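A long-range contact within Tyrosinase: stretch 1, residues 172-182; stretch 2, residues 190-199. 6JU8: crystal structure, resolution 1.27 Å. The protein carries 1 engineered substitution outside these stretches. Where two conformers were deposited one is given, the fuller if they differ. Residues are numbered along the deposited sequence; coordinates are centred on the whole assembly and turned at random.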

# COMPACT_ATOMS: atom_id res chain seq x y z
N ILE A 172 -10.17 5.64 8.87
CA ILE A 172 -10.32 4.19 8.67
C ILE A 172 -10.63 3.88 7.21
O ILE A 172 -9.97 3.05 6.56
CB ILE A 172 -11.43 3.63 9.57
CG1 ILE A 172 -11.16 3.82 11.08
CG2 ILE A 172 -11.67 2.17 9.27
CD1 ILE A 172 -12.39 3.71 11.96
N LEU A 173 -11.68 4.54 6.71
CA LEU A 173 -12.20 4.12 5.41
C LEU A 173 -11.20 4.43 4.32
O LEU A 173 -11.14 3.74 3.30
CB LEU A 173 -13.56 4.82 5.21
CG LEU A 173 -14.31 4.50 3.93
CD1 LEU A 173 -14.58 3.01 3.81
CD2 LEU A 173 -15.64 5.26 3.90
N VAL A 174 -10.39 5.49 4.48
CA VAL A 174 -9.40 5.82 3.44
C VAL A 174 -8.35 4.74 3.30
O VAL A 174 -7.73 4.59 2.23
CB VAL A 174 -8.81 7.20 3.79
CG1 VAL A 174 -7.44 7.45 3.22
CG2 VAL A 174 -9.76 8.33 3.35
N THR A 175 -8.12 3.96 4.36
CA THR A 175 -7.04 2.97 4.36
C THR A 175 -7.52 1.59 3.91
O THR A 175 -6.71 0.68 3.92
CB THR A 175 -6.35 2.86 5.73
OG1 THR A 175 -7.24 2.33 6.73
CG2 THR A 175 -5.86 4.23 6.17
N MET A 176 -8.78 1.46 3.52
CA MET A 176 -9.34 0.16 3.13
C MET A 176 -9.45 0.02 1.62
O MET A 176 -10.15 0.79 0.94
CB MET A 176 -10.78 0.05 3.70
CG MET A 176 -10.82 -0.13 5.20
SD MET A 176 -12.46 0.17 5.89
CE MET A 176 -13.45 -0.90 4.84
N PRO A 177 -8.75 -0.93 1.00
CA PRO A 177 -8.88 -1.06 -0.46
C PRO A 177 -10.28 -1.45 -0.92
O PRO A 177 -10.70 -1.06 -2.03
CB PRO A 177 -7.87 -2.16 -0.80
CG PRO A 177 -6.94 -2.23 0.36
CD PRO A 177 -7.72 -1.81 1.56
N MET A 178 -11.02 -2.21 -0.12
CA MET A 178 -12.37 -2.67 -0.45
C MET A 178 -13.34 -2.26 0.65
O MET A 178 -12.93 -2.04 1.80
CB MET A 178 -12.40 -4.19 -0.60
CG MET A 178 -11.39 -4.75 -1.59
SD MET A 178 -11.77 -4.38 -3.32
CE MET A 178 -13.18 -5.46 -3.59
N VAL A 179 -14.62 -2.14 0.31
CA VAL A 179 -15.64 -1.72 1.28
C VAL A 179 -16.90 -2.53 1.00
O VAL A 179 -17.19 -2.86 -0.15
CB VAL A 179 -15.91 -0.21 1.20
CG1 VAL A 179 -16.35 0.20 -0.19
CG2 VAL A 179 -16.93 0.24 2.25
N LYS A 180 -17.64 -2.85 2.06
CA LYS A 180 -18.85 -3.66 1.92
C LYS A 180 -20.07 -2.73 1.87
O LYS A 180 -20.23 -1.86 2.72
CB LYS A 180 -18.96 -4.63 3.09
N VAL A 181 -20.89 -2.95 0.86
CA VAL A 181 -22.10 -2.17 0.64
C VAL A 181 -23.33 -3.08 0.58
O VAL A 181 -23.20 -4.30 0.39
CB VAL A 181 -22.02 -1.29 -0.62
CG1 VAL A 181 -20.85 -0.30 -0.57
CG2 VAL A 181 -21.95 -2.13 -1.89
N LEU A 182 -24.48 -2.48 0.80
CA LEU A 182 -25.78 -3.13 0.72
C LEU A 182 -26.22 -3.30 -0.73
O LEU A 182 -25.97 -2.44 -1.56
CB LEU A 182 -26.86 -2.30 1.43
CG LEU A 182 -26.60 -1.95 2.89
CD1 LEU A 182 -27.82 -1.28 3.52
CD2 LEU A 182 -26.24 -3.21 3.69
N GLN A 190 -25.00 -8.35 0.95
CA GLN A 190 -23.97 -7.32 0.90
C GLN A 190 -22.92 -7.69 -0.14
O GLN A 190 -22.77 -8.88 -0.43
CB GLN A 190 -23.30 -7.19 2.27
CG GLN A 190 -24.22 -6.60 3.34
CD GLN A 190 -23.40 -6.12 4.52
OE1 GLN A 190 -22.18 -5.98 4.41
NE2 GLN A 190 -24.06 -5.88 5.64
N LEU A 191 -22.23 -6.69 -0.68
CA LEU A 191 -21.16 -6.95 -1.64
C LEU A 191 -19.89 -6.21 -1.26
O LEU A 191 -20.00 -5.07 -0.81
CB LEU A 191 -21.57 -6.49 -3.04
CG LEU A 191 -22.66 -7.29 -3.75
CD1 LEU A 191 -23.13 -6.51 -4.97
CD2 LEU A 191 -22.16 -8.67 -4.14
N SER A 192 -18.72 -6.79 -1.44
CA SER A 192 -17.45 -6.06 -1.30
C SER A 192 -17.05 -5.46 -2.64
O SER A 192 -17.01 -6.18 -3.64
CB SER A 192 -16.39 -7.07 -0.83
OG SER A 192 -15.13 -6.46 -0.68
N LYS A 193 -16.76 -4.15 -2.65
CA LYS A 193 -16.44 -3.44 -3.88
C LYS A 193 -15.17 -2.64 -3.69
O LYS A 193 -14.84 -2.24 -2.57
CB LYS A 193 -17.58 -2.52 -4.32
CG LYS A 193 -18.86 -3.29 -4.67
CD LYS A 193 -19.84 -2.33 -5.36
CE LYS A 193 -21.07 -3.11 -5.82
NZ LYS A 193 -22.08 -2.18 -6.39
N PRO A 194 -14.47 -2.31 -4.77
CA PRO A 194 -13.34 -1.38 -4.63
C PRO A 194 -13.82 -0.08 -3.99
O PRO A 194 -14.84 0.48 -4.38
CB PRO A 194 -12.90 -1.14 -6.08
CG PRO A 194 -13.45 -2.32 -6.84
CD PRO A 194 -14.72 -2.74 -6.16
N ASN A 195 -13.02 0.41 -3.04
CA ASN A 195 -13.40 1.60 -2.28
C ASN A 195 -12.99 2.87 -3.00
O ASN A 195 -11.78 3.10 -3.16
CB ASN A 195 -12.68 1.49 -0.93
CG ASN A 195 -12.96 2.69 -0.05
OD1 ASN A 195 -13.78 3.57 -0.38
ND2 ASN A 195 -12.23 2.76 1.05
N PRO A 196 -13.92 3.70 -3.45
CA PRO A 196 -13.54 4.90 -4.22
C PRO A 196 -12.87 5.99 -3.38
O PRO A 196 -12.38 6.96 -3.97
CB PRO A 196 -14.88 5.38 -4.81
CG PRO A 196 -15.86 4.97 -3.72
CD PRO A 196 -15.38 3.61 -3.27
N LEU A 197 -12.83 5.81 -2.05
CA LEU A 197 -12.11 6.76 -1.21
C LEU A 197 -10.65 6.38 -1.03
O LEU A 197 -9.85 7.17 -0.50
CB LEU A 197 -12.77 6.88 0.16
CG LEU A 197 -14.16 7.54 0.15
CD1 LEU A 197 -14.80 7.31 1.50
CD2 LEU A 197 -14.04 9.01 -0.21
N TYR A 198 -10.26 5.18 -1.45
CA TYR A 198 -8.89 4.71 -1.21
C TYR A 198 -7.86 5.36 -2.12
O TYR A 198 -6.73 5.58 -1.74
CB TYR A 198 -8.89 3.20 -1.40
CG TYR A 198 -7.65 2.40 -1.22
CD1 TYR A 198 -7.08 2.24 0.05
CD2 TYR A 198 -7.04 1.74 -2.28
CE1 TYR A 198 -5.94 1.48 0.25
CE2 TYR A 198 -5.90 0.96 -2.10
CZ TYR A 198 -5.36 0.85 -0.83
OH TYR A 198 -4.23 0.07 -0.65
N ARG A 199 -8.28 5.64 -3.35
CA ARG A 199 -7.41 6.16 -4.38
C ARG A 199 -8.28 6.58 -5.55
O ARG A 199 -9.47 6.22 -5.57
CB ARG A 199 -6.34 5.17 -4.86
CG ARG A 199 -6.86 3.89 -5.48
CD ARG A 199 -7.07 3.94 -6.99
NE ARG A 199 -7.34 2.56 -7.46
CZ ARG A 199 -6.36 1.72 -7.74
NH1 ARG A 199 -5.10 2.12 -7.59
NH2 ARG A 199 -6.63 0.49 -8.14
O HOH W 1 -5.54 5.63 0.81

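An antiparallel β-ladder fixes two strands in register, but where the ladder ends, side chains can extend the contact, and their rotamers show how. In this tyrosinase, strands 178-182 and 190-194 run antiparallel. Val 179 and Lys 193 exchange backbone hydrogen bonds (Val 179 N to Lys 193 O, 2.9 Å; Val 179 O to Lys 193 N, 2.8 Å), and Val 181 and Leu 191 do the same: Val 181 N to Leu 191 O and Leu 191 N to Val 181 O are both 2.8 Å. These four residues share one face of the sheet, where β-branched valines suit the extended backbone. Lys 193, with chi2 to chi4 all t, lays its aliphatic stem beside Val 181 (Lys 193 CD to Val 181 CG2, 4.1 Å) while its amine is satisfied elsewhere in the structure.

Beyond the strands, Asn 195 continues the pattern, its N donating to Pro 177 O at 2.9 Å. Its t chi1 (179°) and chi2 near 6° place the buried amide beside residues 173-176, where ND2 donates to Met 176 O at 2.9 Å and, more weakly, to Leu 173 O at 2.7 Å. OD1 accepts from Leu 197 N at 3.0 Å within its own stretch. An asparagine fits here because one short, planar group offers both donor and acceptor, meeting backbone groups on both stretches.

Packing contacts complete the join. Leu 173 (t, p) brings CD2 within 3.3 Å of CD1 of Leu 197 (m, t). Tyr 198, with chi1 t and chi2 68°, presents a ring face to Pro 177, whose CA lies 3.6 Å from the ring centroid, almost on its normal; Val 174 O lies at the ring edge, 3.3 Å from Tyr 198 CD1. Met 178, m at all three chi angles in the conformer given, curls its end back so that CE reaches Pro 194 CD at 4.0 Å.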